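Long-range contact in TSSL (Francisella novicida, PDB 4ACK), which is a conserved DotU-family component of the type VI secretion system and probably takes part in protein transport linked to virulence: residues N28-R39 with N83-Y93. Residues are numbered along the deposited sequence; the frame is centred on the assembly and turned at random.
Sequences NEKISYHRNNIR and NISWSLLQLEY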
loop_
_atom_site.group_PDB
_atom_site.type_symbol
_atom_site.label_atom_id
_atom_site.label_comp_id
_atom_site.label_asym_id
_atom_site.label_seq_id
_atom_site.Cartn_x
_atom_site.Cartn_y
_atom_site.Cartn_z
ATOM N N ASN A 28 -19.298 11.259 -3.010
ATOM C CA ASN A 28 -19.065 10.026 -3.784
ATOM C C ASN A 28 -18.798 10.178 -5.292
ATOM O O ASN A 28 -18.658 9.172 -6.013
ATOM C CB ASN A 28 -20.248 9.070 -3.620
ATOM C CG ASN A 28 -20.083 8.119 -2.457
ATOM O OD1 ASN A 28 -19.956 8.536 -1.305
ATOM N ND2 ASN A 28 -20.133 6.828 -2.751
ATOM N N GLU A 29 -18.769 11.406 -5.795
ATOM C CA GLU A 29 -18.404 11.577 -7.185
ATOM C C GLU A 29 -16.932 12.001 -7.239
ATOM O O GLU A 29 -16.220 11.668 -8.196
ATOM C CB GLU A 29 -19.338 12.557 -7.907
ATOM C CG GLU A 29 -18.917 12.906 -9.343
ATOM C CD GLU A 29 -19.644 12.108 -10.417
ATOM O OE1 GLU A 29 -19.832 10.878 -10.261
ATOM O OE2 GLU A 29 -20.005 12.725 -11.443
ATOM N N LYS A 30 -16.487 12.718 -6.210
ATOM C CA LYS A 30 -15.089 13.043 -6.052
ATOM C C LYS A 30 -14.288 11.735 -5.796
ATOM O O LYS A 30 -13.534 11.284 -6.674
ATOM C CB LYS A 30 -14.919 14.064 -4.922
ATOM C CG LYS A 30 -15.637 15.412 -5.198
ATOM C CD LYS A 30 -15.839 16.223 -3.949
ATOM C CE LYS A 30 -15.355 17.647 -4.153
ATOM N NZ LYS A 30 -15.006 18.263 -2.820
ATOM N N ILE A 31 -14.498 11.114 -4.626
ATOM C CA ILE A 31 -13.984 9.766 -4.335
ATOM C C ILE A 31 -13.871 8.851 -5.565
ATOM O O ILE A 31 -12.832 8.234 -5.759
ATOM C CB ILE A 31 -14.773 9.053 -3.194
ATOM C CG1 ILE A 31 -14.052 9.193 -1.848
ATOM C CG2 ILE A 31 -14.960 7.556 -3.503
ATOM C CD1 ILE A 31 -13.918 10.593 -1.324
ATOM N N SER A 32 -14.918 8.783 -6.390
ATOM C CA SER A 32 -14.936 7.902 -7.570
ATOM C C SER A 32 -13.919 8.323 -8.642
ATOM O O SER A 32 -13.317 7.477 -9.337
ATOM C CB SER A 32 -16.328 7.832 -8.168
ATOM O OG SER A 32 -16.291 7.400 -9.523
ATOM N N TYR A 33 -13.701 9.632 -8.754
ATOM C CA TYR A 33 -12.780 10.142 -9.747
ATOM C C TYR A 33 -11.344 9.866 -9.304
ATOM O O TYR A 33 -10.534 9.468 -10.114
ATOM C CB TYR A 33 -13.011 11.623 -10.026
ATOM C CG TYR A 33 -11.772 12.358 -10.475
ATOM C CD1 TYR A 33 -11.432 12.412 -11.825
ATOM C CD2 TYR A 33 -10.943 13.010 -9.547
ATOM C CE1 TYR A 33 -10.288 13.083 -12.251
ATOM C CE2 TYR A 33 -9.797 13.684 -9.966
ATOM C CZ TYR A 33 -9.497 13.715 -11.329
ATOM O OH TYR A 33 -8.392 14.358 -11.788
ATOM N N HIS A 34 -11.057 10.067 -8.029
ATOM C CA HIS A 34 -9.745 9.823 -7.481
ATOM C C HIS A 34 -9.333 8.341 -7.403
ATOM O O HIS A 34 -8.199 7.977 -7.690
ATOM C CB HIS A 34 -9.709 10.404 -6.111
ATOM C CG HIS A 34 -9.466 11.875 -6.105
ATOM N ND1 HIS A 34 -10.392 12.787 -5.620
ATOM C CD2 HIS A 34 -8.383 12.596 -6.491
ATOM C CE1 HIS A 34 -9.879 14.004 -5.712
ATOM N NE2 HIS A 34 -8.666 13.919 -6.239
ATOM N N ARG A 35 -10.272 7.507 -6.994
ATOM C CA ARG A 35 -10.159 6.084 -7.147
ATOM C C ARG A 35 -9.816 5.690 -8.585
ATOM O O ARG A 35 -8.937 4.833 -8.780
ATOM C CB ARG A 35 -11.457 5.430 -6.681
ATOM C CG ARG A 35 -11.554 3.942 -6.844
ATOM C CD ARG A 35 -12.961 3.427 -6.559
ATOM N NE ARG A 35 -12.988 2.009 -6.866
ATOM C CZ ARG A 35 -12.560 1.071 -6.042
ATOM N NH1 ARG A 35 -12.124 1.421 -4.839
ATOM N NH2 ARG A 35 -12.583 -0.202 -6.419
ATOM N N ASN A 36 -10.499 6.281 -9.577
ATOM C CA ASN A 36 -10.207 6.044 -11.016
ATOM C C ASN A 36 -8.766 6.410 -11.409
ATOM O O ASN A 36 -8.120 5.692 -12.190
ATOM C CB ASN A 36 -11.197 6.807 -11.914
ATOM C CG ASN A 36 -11.042 6.483 -13.417
ATOM O OD1 ASN A 36 -11.238 5.353 -13.845
ATOM N ND2 ASN A 36 -10.732 7.509 -14.219
ATOM N N ASN A 37 -8.282 7.527 -10.876
ATOM C CA ASN A 37 -6.916 7.943 -11.057
ATOM C C ASN A 37 -5.944 6.915 -10.461
ATOM O O ASN A 37 -5.019 6.462 -11.129
ATOM C CB ASN A 37 -6.664 9.273 -10.384
ATOM C CG ASN A 37 -6.708 10.435 -11.370
ATOM O OD1 ASN A 37 -7.636 10.555 -12.200
ATOM N ND2 ASN A 37 -5.705 11.312 -11.275
ATOM N N ILE A 38 -6.201 6.544 -9.204
ATOM C CA ILE A 38 -5.450 5.495 -8.540
ATOM C C ILE A 38 -5.359 4.230 -9.404
ATOM O O ILE A 38 -4.274 3.739 -9.655
ATOM C CB ILE A 38 -5.955 5.261 -7.109
ATOM C CG1 ILE A 38 -5.335 6.375 -6.205
ATOM C CG2 ILE A 38 -5.574 3.824 -6.643
ATOM C CD1 ILE A 38 -5.949 6.537 -4.815
ATOM N N ARG A 39 -6.477 3.779 -9.951
ATOM C CA ARG A 39 -6.461 2.596 -10.776
ATOM C C ARG A 39 -5.668 2.717 -12.093
ATOM O O ARG A 39 -5.028 1.735 -12.539
ATOM C CB ARG A 39 -7.865 2.095 -11.036
ATOM C CG ARG A 39 -8.508 1.604 -9.733
ATOM C CD ARG A 39 -9.985 1.397 -9.892
ATOM N NE ARG A 39 -10.266 0.181 -10.634
ATOM C CZ ARG A 39 -10.755 0.167 -11.863
ATOM N NH1 ARG A 39 -11.021 1.311 -12.476
ATOM N NH2 ARG A 39 -10.963 -0.988 -12.473
ATOM N N ASN A 83 -21.786 9.291 3.606
ATOM C CA ASN A 83 -21.728 7.885 3.250
ATOM C C ASN A 83 -20.607 7.663 2.238
ATOM O O ASN A 83 -20.622 8.247 1.145
ATOM C CB ASN A 83 -23.072 7.459 2.653
ATOM C CG ASN A 83 -23.103 6.009 2.276
ATOM O OD1 ASN A 83 -22.585 5.161 3.002
ATOM N ND2 ASN A 83 -23.718 5.705 1.138
ATOM N N ILE A 84 -19.608 6.870 2.618
ATOM C CA ILE A 84 -18.469 6.606 1.721
ATOM C C ILE A 84 -18.612 5.198 1.154
ATOM O O ILE A 84 -18.944 4.240 1.860
ATOM C CB ILE A 84 -17.060 6.816 2.406
ATOM C CG1 ILE A 84 -16.931 8.207 3.072
ATOM C CG2 ILE A 84 -15.904 6.528 1.417
ATOM C CD1 ILE A 84 -16.438 9.334 2.170
ATOM N N SER A 85 -18.391 5.101 -0.142
ATOM C CA SER A 85 -18.532 3.865 -0.855
ATOM C C SER A 85 -17.128 3.556 -1.407
ATOM O O SER A 85 -16.459 4.457 -1.981
ATOM C CB SER A 85 -19.566 4.061 -1.960
ATOM O OG SER A 85 -20.021 2.832 -2.466
ATOM N N TRP A 86 -16.660 2.322 -1.198
ATOM C CA TRP A 86 -15.270 1.919 -1.518
ATOM C C TRP A 86 -15.133 0.444 -1.625
ATOM O O TRP A 86 -15.049 -0.249 -0.608
ATOM C CB TRP A 86 -14.288 2.358 -0.437
ATOM C CG TRP A 86 -12.852 2.189 -0.853
ATOM C CD1 TRP A 86 -11.964 1.207 -0.450
ATOM C CD2 TRP A 86 -12.134 3.027 -1.762
ATOM N NE1 TRP A 86 -10.727 1.402 -1.048
ATOM C CE2 TRP A 86 -10.800 2.508 -1.855
ATOM C CE3 TRP A 86 -12.478 4.172 -2.506
ATOM C CZ2 TRP A 86 -9.819 3.091 -2.667
ATOM C CZ3 TRP A 86 -11.485 4.765 -3.321
ATOM C CH2 TRP A 86 -10.163 4.215 -3.381
ATOM N N SER A 87 -15.136 -0.049 -2.849
ATOM C CA SER A 87 -14.798 -1.436 -3.077
ATOM C C SER A 87 -13.234 -1.628 -2.981
ATOM O O SER A 87 -12.454 -0.822 -3.522
ATOM C CB SER A 87 -15.358 -1.853 -4.421
ATOM O OG SER A 87 -15.598 -3.254 -4.401
ATOM N N LEU A 88 -12.795 -2.656 -2.260
ATOM C CA LEU A 88 -11.390 -2.870 -1.983
ATOM C C LEU A 88 -10.524 -3.045 -3.271
ATOM O O LEU A 88 -10.756 -3.900 -4.121
ATOM C CB LEU A 88 -11.213 -4.065 -1.016
ATOM C CG LEU A 88 -11.812 -4.039 0.406
ATOM C CD1 LEU A 88 -11.354 -5.265 1.261
ATOM C CD2 LEU A 88 -11.487 -2.769 1.161
ATOM N N LEU A 89 -9.512 -2.213 -3.394
ATOM C CA LEU A 89 -8.531 -2.368 -4.468
ATOM C C LEU A 89 -7.736 -3.676 -4.333
ATOM O O LEU A 89 -7.450 -4.373 -5.318
ATOM C CB LEU A 89 -7.582 -1.199 -4.395
ATOM C CG LEU A 89 -8.252 0.112 -4.817
ATOM C CD1 LEU A 89 -7.283 1.245 -4.659
ATOM C CD2 LEU A 89 -8.680 -0.014 -6.251
ATOM N N GLN A 90 -7.396 -4.027 -3.106
ATOM C CA GLN A 90 -6.539 -5.191 -2.917
ATOM C C GLN A 90 -7.297 -6.439 -3.436
ATOM O O GLN A 90 -6.685 -7.413 -3.919
ATOM C CB GLN A 90 -6.095 -5.317 -1.445
ATOM C CG GLN A 90 -7.172 -5.890 -0.539
ATOM C CD GLN A 90 -6.822 -5.716 0.894
ATOM O OE1 GLN A 90 -6.537 -6.694 1.586
ATOM N NE2 GLN A 90 -6.786 -4.448 1.357
ATOM N N LEU A 91 -8.628 -6.383 -3.340
ATOM C CA LEU A 91 -9.481 -7.475 -3.806
ATOM C C LEU A 91 -9.637 -7.501 -5.351
ATOM O O LEU A 91 -9.567 -8.561 -5.972
ATOM C CB LEU A 91 -10.861 -7.392 -3.138
ATOM C CG LEU A 91 -11.836 -8.561 -3.303
ATOM C CD1 LEU A 91 -11.240 -9.940 -2.967
ATOM C CD2 LEU A 91 -13.082 -8.311 -2.422
ATOM N N GLU A 92 -9.882 -6.333 -5.958
ATOM C CA GLU A 92 -9.989 -6.216 -7.420
ATOM C C GLU A 92 -8.702 -6.732 -8.116
ATOM O O GLU A 92 -8.765 -7.422 -9.123
ATOM C CB GLU A 92 -10.210 -4.751 -7.768
ATOM C CG GLU A 92 -10.786 -4.503 -9.125
ATOM C CD GLU A 92 -10.723 -3.035 -9.517
ATOM O OE1 GLU A 92 -11.191 -2.178 -8.724
ATOM O OE2 GLU A 92 -10.205 -2.745 -10.633
ATOM N N TYR A 93 -7.547 -6.410 -7.553
ATOM C CA TYR A 93 -6.265 -6.650 -8.202
ATOM C C TYR A 93 -5.569 -7.964 -7.875
ATOM O O TYR A 93 -4.797 -8.460 -8.703
ATOM C CB TYR A 93 -5.325 -5.510 -7.880
ATOM C CG TYR A 93 -5.646 -4.320 -8.707
ATOM C CD1 TYR A 93 -5.255 -4.256 -10.051
ATOM C CD2 TYR A 93 -6.384 -3.271 -8.181
ATOM C CE1 TYR A 93 -5.573 -3.156 -10.831
ATOM C CE2 TYR A 93 -6.696 -2.165 -8.955
ATOM C CZ TYR A 93 -6.299 -2.120 -10.272
ATOM O OH TYR A 93 -6.614 -1.019 -11.029
#
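Arg35 reaches from helix 30-52 across Trp86, and its guanidinium meets an aromatic face, a backbone carbonyl and a carboxylate. Its extended chain, with CG anti to the backbone N (chi1 176°), carries the methylenes along the benzo end of the indole, where Arg35 CB lies 3.4 Å from Trp86 CZ3. The guanidinium then stands almost upright on the ring, Arg35 CZ 4.5 Å above the centre of the six-membered ring of Trp86, a cation-pi contact in which NH1 points into the face. Arg35 NH1 also donates a bent bond of 2.6 Å to Ser87 O, lying in the carbonyl plane, and NH2 adds a weak one.

This pairing ties the helix to the extended 83-88 connection that follows helix 55-79 in the all-helical DotU fold. Asp70 of that helix accepts from Trp86 NE1, which would help hold the indole in place, and it also takes the backbone N-H groups of Leu89 and Gln90 at the start of helix 89-94.

Of the ionic contacts, Arg39 makes the closer one, side-on: NE and NH2 both grip Glu92 OE2, at 2.9 and 2.7 Å, in the guanidinium plane. Glu92 OE1 meets Arg35 NH2 at 3.3 Å, so one carboxylate bridges two arginines a helical turn apart.

Apolar side chains complete the contact: Ile38 CG2 packs on Leu89 CD1 at 3.7 Å, and Leu89 CD2 touches Arg39 CG. Leu89 CD2 also covers one face of the Arg35 guanidinium.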